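PDB 5HUS: trehalose synthase regulatory protein from Candida albicans, which probably serves as a regulatory subunit of the trehalose synthase complex, its C-terminal domain having the fold of the trehalose-phosphatase family in the HAD superfamily. Local coordinates for residues S140-E143 against T148-F151; V127-S132 against G169-H174. All coordinates share one frame; numbering follows the deposited sequence.

Contact 1: S140-E143 against T148-F151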
ATOM      1  N   SER A 140     -22.290   8.958 -10.082  1.00 28.63           N
ATOM      2  CA  SER A 140     -20.857   8.822  -9.853  1.00 34.39           C
ATOM      3  C   SER A 140     -20.352  10.007  -9.043  1.00 35.33           C
ATOM      4  O   SER A 140     -21.035  11.025  -8.931  1.00 28.89           O
ATOM      5  CB  SER A 140     -20.097   8.710 -11.178  1.00 34.55           C
ATOM      6  OG  SER A 140     -20.106   9.929 -11.897  1.00 30.06           O
ATOM      7  N   PHE A 141     -19.164   9.872  -8.461  1.00 31.35           N
ATOM      8  CA  PHE A 141     -18.584  10.980  -7.717  1.00 27.30           C
ATOM      9  C   PHE A 141     -17.063  10.936  -7.699  1.00 27.83           C
ATOM     10  O   PHE A 141     -16.448   9.912  -7.994  1.00 25.63           O
ATOM     11  CB  PHE A 141     -19.127  11.027  -6.279  1.00 29.69           C
ATOM     12  CG  PHE A 141     -19.163   9.694  -5.570  1.00 26.56           C
ATOM     13  CD1 PHE A 141     -20.273   8.866  -5.676  1.00 26.76           C
ATOM     14  CD2 PHE A 141     -18.115   9.298  -4.746  1.00 27.14           C
ATOM     15  CE1 PHE A 141     -20.325   7.652  -5.009  1.00 31.03           C
ATOM     16  CE2 PHE A 141     -18.163   8.088  -4.065  1.00 25.35           C
ATOM     17  CZ  PHE A 141     -19.268   7.259  -4.203  1.00 28.48           C
ATOM     18  N   CYS A 142     -16.473  12.079  -7.367  1.00 24.78           N
ATOM     19  CA  CYS A 142     -15.029  12.246  -7.354  1.00 28.37           C
ATOM     20  C   CYS A 142     -14.513  12.368  -5.926  1.00 28.93           C
ATOM     21  O   CYS A 142     -15.040  13.145  -5.137  1.00 28.62           O
ATOM     22  CB  CYS A 142     -14.632  13.484  -8.164  1.00 26.15           C
ATOM     23  SG  CYS A 142     -12.881  13.908  -8.062  1.00 31.81           S
ATOM     24  N   GLU A 143     -13.488  11.586  -5.604  1.00 23.05           N
ATOM     25  CA  GLU A 143     -12.800  11.699  -4.332  1.00 23.53           C
ATOM     26  C   GLU A 143     -11.391  12.211  -4.592  1.00 26.96           C
ATOM     27  O   GLU A 143     -10.590  11.530  -5.229  1.00 25.70           O
ATOM     28  CB  GLU A 143     -12.765  10.350  -3.613  1.00 23.25           C
ATOM     29  CG  GLU A 143     -11.933  10.344  -2.335  1.00 26.14           C
ATOM     30  CD  GLU A 143     -11.872   8.983  -1.673  1.00 32.17           C
ATOM     31  OE1 GLU A 143     -12.053   7.953  -2.364  1.00 30.04           O
ATOM     32  OE2 GLU A 143     -11.639   8.944  -0.445  1.00 36.56           O
ATOM     33  N   THR A 148      -3.732  11.599  -4.726  1.00 16.61           N
ATOM     34  CA  THR A 148      -4.448  10.592  -5.493  1.00 18.03           C
ATOM     35  C   THR A 148      -5.850  11.092  -5.780  1.00 16.63           C
ATOM     36  O   THR A 148      -6.379  11.932  -5.051  1.00 18.18           O
ATOM     37  CB  THR A 148      -4.511   9.223  -4.754  1.00 25.52           C
ATOM     38  OG1 THR A 148      -4.887   9.426  -3.393  1.00 25.50           O
ATOM     39  CG2 THR A 148      -3.167   8.539  -4.767  1.00 26.23           C
ATOM     40  N   VAL A 149      -6.432  10.607  -6.868  1.00 20.77           N
ATOM     41  CA  VAL A 149      -7.808  10.945  -7.209  1.00 19.85           C
ATOM     42  C   VAL A 149      -8.535   9.648  -7.525  1.00 22.34           C
ATOM     43  O   VAL A 149      -7.995   8.779  -8.217  1.00 22.22           O
ATOM     44  CB  VAL A 149      -7.898  11.918  -8.407  1.00 21.00           C
ATOM     45  CG1 VAL A 149      -9.352  12.293  -8.685  1.00 25.08           C
ATOM     46  CG2 VAL A 149      -7.057  13.178  -8.156  1.00 20.40           C
ATOM     47  N   ARG A 150      -9.747   9.506  -7.003  1.00 18.66           N
ATOM     48  CA  ARG A 150     -10.525   8.301  -7.262  1.00 23.21           C
ATOM     49  C   ARG A 150     -11.893   8.653  -7.837  1.00 28.61           C
ATOM     50  O   ARG A 150     -12.631   9.462  -7.278  1.00 27.59           O
ATOM     51  CB  ARG A 150     -10.669   7.465  -5.987  1.00 22.05           C
ATOM     52  CG  ARG A 150     -11.136   6.041  -6.251  1.00 30.85           C
ATOM     53  CD  ARG A 150     -11.150   5.194  -4.981  1.00 35.27           C
ATOM     54  NE  ARG A 150      -9.811   4.857  -4.501  1.00 38.10           N
ATOM     55  CZ  ARG A 150      -9.265   3.648  -4.598  1.00 43.40           C
ATOM     56  NH1 ARG A 150      -9.939   2.653  -5.159  1.00 41.88           N
ATOM     57  NH2 ARG A 150      -8.044   3.430  -4.130  1.00 45.08           N
ATOM     58  N   PHE A 151     -12.208   8.038  -8.974  1.00 21.70           N
ATOM     59  CA  PHE A 151     -13.473   8.250  -9.664  1.00 21.95           C
ATOM     60  C   PHE A 151     -14.387   7.072  -9.340  1.00 25.08           C
ATOM     61  O   PHE A 151     -14.173   5.968  -9.828  1.00 25.34           O
ATOM     62  CB  PHE A 151     -13.232   8.377 -11.174  1.00 26.17           C
ATOM     63  CG  PHE A 151     -14.475   8.629 -11.989  1.00 30.10           C
ATOM     64  CD1 PHE A 151     -15.586   9.244 -11.437  1.00 29.75           C
ATOM     65  CD2 PHE A 151     -14.521   8.257 -13.325  1.00 36.52           C
ATOM     66  CE1 PHE A 151     -16.720   9.472 -12.199  1.00 32.59           C
ATOM     67  CE2 PHE A 151     -15.652   8.482 -14.089  1.00 35.30           C
ATOM     68  CZ  PHE A 151     -16.752   9.089 -13.523  1.00 31.38           C
TER

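Contact 2: V127-S132 against G169-H174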
ATOM      1  N   VAL A 127      -8.222  16.418 -11.167  1.00 23.07           N
ATOM      2  CA  VAL A 127      -9.497  16.583 -10.473  1.00 22.19           C
ATOM      3  C   VAL A 127     -10.564  17.178 -11.391  1.00 25.52           C
ATOM      4  O   VAL A 127     -11.709  16.717 -11.412  1.00 27.88           O
ATOM      5  CB  VAL A 127      -9.345  17.473  -9.228  1.00 25.60           C
ATOM      6  CG1 VAL A 127     -10.711  17.848  -8.676  1.00 31.30           C
ATOM      7  CG2 VAL A 127      -8.527  16.746  -8.164  1.00 25.34           C
ATOM      8  N   LYS A 128     -10.177  18.195 -12.152  1.00 27.52           N
ATOM      9  CA  LYS A 128     -11.076  18.850 -13.096  1.00 29.25           C
ATOM     10  C   LYS A 128     -11.577  17.859 -14.143  1.00 28.12           C
ATOM     11  O   LYS A 128     -12.769  17.818 -14.458  1.00 30.57           O
ATOM     12  CB  LYS A 128     -10.366  20.027 -13.768  1.00 31.62           C
ATOM     13  CG  LYS A 128     -11.257  20.873 -14.663  1.00 43.15           C
ATOM     14  CD  LYS A 128     -10.994  22.355 -14.440  1.00 46.25           C
ATOM     15  CE  LYS A 128     -11.690  23.201 -15.490  1.00 52.91           C
ATOM     16  NZ  LYS A 128     -11.152  22.915 -16.846  1.00 49.24           N
ATOM     17  N   LEU A 129     -10.661  17.049 -14.659  1.00 26.57           N
ATOM     18  CA  LEU A 129     -10.997  16.023 -15.640  1.00 27.81           C
ATOM     19  C   LEU A 129     -12.002  15.027 -15.056  1.00 35.98           C
ATOM     20  O   LEU A 129     -13.038  14.748 -15.666  1.00 29.55           O
ATOM     21  CB  LEU A 129      -9.723  15.312 -16.111  1.00 24.55           C
ATOM     22  CG  LEU A 129      -9.765  14.355 -17.306  1.00 29.36           C
ATOM     23  CD1 LEU A 129      -8.380  14.233 -17.915  1.00 36.28           C
ATOM     24  CD2 LEU A 129     -10.282  12.974 -16.910  1.00 29.26           C
ATOM     25  N   VAL A 130     -11.708  14.505 -13.869  1.00 24.77           N
ATOM     26  CA  VAL A 130     -12.599  13.542 -13.227  1.00 29.72           C
ATOM     27  C   VAL A 130     -13.965  14.156 -12.933  1.00 30.50           C
ATOM     28  O   VAL A 130     -14.999  13.509 -13.121  1.00 28.94           O
ATOM     29  CB  VAL A 130     -11.991  12.991 -11.923  1.00 29.04           C
ATOM     30  CG1 VAL A 130     -12.994  12.107 -11.194  1.00 28.20           C
ATOM     31  CG2 VAL A 130     -10.718  12.213 -12.231  1.00 26.78           C
ATOM     32  N   GLU A 131     -13.977  15.414 -12.500  1.00 27.26           N
ATOM     33  CA  GLU A 131     -15.238  16.072 -12.161  1.00 28.70           C
ATOM     34  C   GLU A 131     -16.133  16.230 -13.391  1.00 33.31           C
ATOM     35  O   GLU A 131     -17.355  16.129 -13.286  1.00 33.85           O
ATOM     36  CB  GLU A 131     -14.975  17.429 -11.498  1.00 30.28           C
ATOM     37  CG  GLU A 131     -14.633  17.315 -10.011  1.00 24.13           C
ATOM     38  CD  GLU A 131     -14.260  18.645  -9.381  1.00 36.36           C
ATOM     39  OE1 GLU A 131     -13.892  19.582 -10.121  1.00 40.62           O
ATOM     40  OE2 GLU A 131     -14.332  18.751  -8.141  1.00 35.69           O
ATOM     41  N   SER A 132     -15.521  16.445 -14.554  1.00 32.61           N
ATOM     42  CA  SER A 132     -16.272  16.575 -15.802  1.00 34.37           C
ATOM     43  C   SER A 132     -16.902  15.247 -16.221  1.00 37.97           C
ATOM     44  O   SER A 132     -17.936  15.226 -16.890  1.00 34.99           O
ATOM     45  CB  SER A 132     -15.377  17.106 -16.926  1.00 35.33           C
ATOM     46  OG  SER A 132     -14.484  16.108 -17.394  1.00 46.19           O
ATOM     47  N   GLY A 169     -13.810   3.058 -18.357  1.00 33.75           N
ATOM     48  CA  GLY A 169     -12.783   2.637 -19.299  1.00 26.87           C
ATOM     49  C   GLY A 169     -12.364   3.785 -20.201  1.00 32.43           C
ATOM     50  O   GLY A 169     -11.184   3.937 -20.532  1.00 30.82           O
ATOM     51  N   GLU A 170     -13.338   4.601 -20.592  1.00 29.13           N
ATOM     52  CA  GLU A 170     -13.083   5.777 -21.414  1.00 33.05           C
ATOM     53  C   GLU A 170     -12.200   6.768 -20.657  1.00 32.72           C
ATOM     54  O   GLU A 170     -11.273   7.357 -21.218  1.00 30.98           O
ATOM     55  CB  GLU A 170     -14.410   6.428 -21.817  1.00 31.19           C
ATOM     56  CG  GLU A 170     -14.302   7.520 -22.854  1.00 32.41           C
ATOM     57  CD  GLU A 170     -13.921   8.863 -22.262  1.00 35.82           C
ATOM     58  OE1 GLU A 170     -14.401   9.187 -21.153  1.00 38.60           O
ATOM     59  OE2 GLU A 170     -13.134   9.590 -22.907  1.00 43.38           O
ATOM     60  N   THR A 171     -12.504   6.930 -19.374  1.00 28.94           N
ATOM     61  CA  THR A 171     -11.784   7.842 -18.496  1.00 26.70           C
ATOM     62  C   THR A 171     -10.346   7.394 -18.269  1.00 23.06           C
ATOM     63  O   THR A 171      -9.423   8.212 -18.248  1.00 26.80           O
ATOM     64  CB  THR A 171     -12.509   7.972 -17.144  1.00 29.41           C
ATOM     65  OG1 THR A 171     -13.829   8.489 -17.367  1.00 31.50           O
ATOM     66  CG2 THR A 171     -11.756   8.906 -16.211  1.00 26.89           C
ATOM     67  N   ILE A 172     -10.156   6.089 -18.106  1.00 24.85           N
ATOM     68  CA  ILE A 172      -8.817   5.521 -18.000  1.00 22.22           C
ATOM     69  C   ILE A 172      -7.964   5.853 -19.231  1.00 31.15           C
ATOM     70  O   ILE A 172      -6.806   6.261 -19.101  1.00 25.00           O
ATOM     71  CB  ILE A 172      -8.881   3.997 -17.805  1.00 23.78           C
ATOM     72  CG1 ILE A 172      -9.368   3.676 -16.389  1.00 30.09           C
ATOM     73  CG2 ILE A 172      -7.520   3.370 -18.052  1.00 26.66           C
ATOM     74  CD1 ILE A 172      -9.634   2.215 -16.157  1.00 29.30           C
ATOM     75  N   GLN A 173      -8.537   5.693 -20.422  1.00 32.80           N
ATOM     76  CA  GLN A 173      -7.810   6.002 -21.655  1.00 26.24           C
ATOM     77  C   GLN A 173      -7.477   7.487 -21.742  1.00 26.77           C
ATOM     78  O   GLN A 173      -6.361   7.859 -22.108  1.00 33.19           O
ATOM     79  CB  GLN A 173      -8.611   5.571 -22.889  1.00 27.20           C
ATOM     80  CG  GLN A 173      -7.937   5.944 -24.208  1.00 31.87           C
ATOM     81  CD  GLN A 173      -8.578   5.274 -25.408  1.00 37.64           C
ATOM     82  OE1 GLN A 173      -9.539   4.512 -25.271  1.00 39.04           O
ATOM     83  NE2 GLN A 173      -8.047   5.552 -26.595  1.00 39.40           N
ATOM     84  N   HIS A 174      -8.454   8.324 -21.403  1.00 26.17           N
ATOM     85  CA  HIS A 174      -8.305   9.782 -21.394  1.00 27.27           C
ATOM     86  C   HIS A 174      -7.156  10.214 -20.472  1.00 33.17           C
ATOM     87  O   HIS A 174      -6.225  10.904 -20.898  1.00 26.53           O
ATOM     88  CB  HIS A 174      -9.633  10.422 -20.966  1.00 28.42           C
ATOM     89  CG  HIS A 174      -9.648  11.923 -20.994  1.00 24.89           C
ATOM     90  ND1 HIS A 174     -10.802  12.650 -20.788  1.00 27.12           N
ATOM     91  CD2 HIS A 174      -8.664  12.830 -21.191  1.00 28.72           C
ATOM     92  CE1 HIS A 174     -10.526  13.939 -20.855  1.00 29.65           C
ATOM     93  NE2 HIS A 174      -9.235  14.076 -21.099  1.00 27.48           N
TER

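Contact 1: S140-E143 against T148-F151
The beta hairpin of strands 141-144 and 149-152 is joined here by Glu143 and Arg150, an antiparallel hydrogen-bonded pair. Glu143 N donates to Arg150 O at 2.8 Å, and Arg150 N returns the bond to Glu143 O at the same 2.8 Å; both are nearly straight, with angles at the hydrogen of 172° and 171°. Glu143 O also receives a CA-H...O contact from Val149 CA at 3.5 Å. On the face carrying this pair the two side chains run alongside each other and point the same way, each CG standing anti to the backbone N (chi1 174° in Glu143). Their charged ends do not form a salt bridge: Glu143 OE1 stays 4.4 Å from Arg150 NE and is hydrogen-bonded to His152 NE2, while Arg150 NH1 bonds Ser192 OG and its guanidinium makes a cation-pi contact with Tyr76. The hairpin forms one side of a four-stranded antiparallel sheet, consistent with the alpha/beta cap of HAD-superfamily trehalose-phosphatases, with strand 141-144 at its margin and strand 149-152 next to strand 192-197. Cys142 and Phe151, a non-hydrogen-bonded pair, direct their side chains to the other face, toward helix 116-136. There Cys142 SG touches Val149 CG1 at 3.9 Å. The Phe151 ring presents its edge to strand 141-144: Phe141 O lies in the ring plane, 3.6 Å from Phe151 CD1, and Ser140 OG approaches Phe151 CE1 to 3.4 Å while hydrogen-bonding Leu137 O.

Contact 2: V127-S132 against G169-H174
Leu129 and His174 meet through a CH-pi contact, their side chains reaching out from opposite directions between two helices. Leu129 CD1 sits 3.6 Å from the centroid of the His174 ring and 23° off its normal, displaced toward the rim on the side of His174 NE2, which it approaches to 3.3 Å. The second methyl, Leu129 CD2, comes 3.9 Å from His174 ND1, so the forked end of the leucine spans much of the ring. With its CG anti to the backbone N (chi1 -176°), His174 carries the imidazole across to helix 116-136. Helices 116-136 and 161-179 cover the same face of the four-stranded antiparallel sheet, an arrangement consistent with the alpha/beta cap of HAD phosphatases, and the leucine fills part of the interval between them. Apolar packing is otherwise slight: Leu129 CD2 stands 4.4 Å from Thr171 CG2. Two hydroxyls turn back onto their own helices. Ser132 OG donates at 2.6 Å to Leu129 O, three residues earlier, and Thr171 OG1 bonds Thr167 O, four residues earlier. Lys133 of helix 116-136 links the two helices: its NZ makes a hydrogen bond with His174 ND1 and a salt bridge with Glu170 OE1.

How the contacts relate
Strand 141-144 follows helix 116-136 in the chain, and contact 1 lies within the loop that contact 2 closes. Their centres are 10 Å apart. Val130, turned away from segment 169-174, packs on contact 1: its CG1 is 3.6 Å from Cys142 SG and 3.7 Å from Phe151 CB, while Val130 CG2 lies 3.8 Å from Val149 CG1. The second helix of contact 2 reaches the sheet through Thr171, whose OG1 packs 3.8 Å from Phe151 CE2. Phe151 thus lies against both helices. The centres of contacts 1 and 2 are about 18 and 23 Å from the chain centre; a small antiparallel sheet under two helices, apart from the mixed core sheet, is consistent with a HAD cap domain.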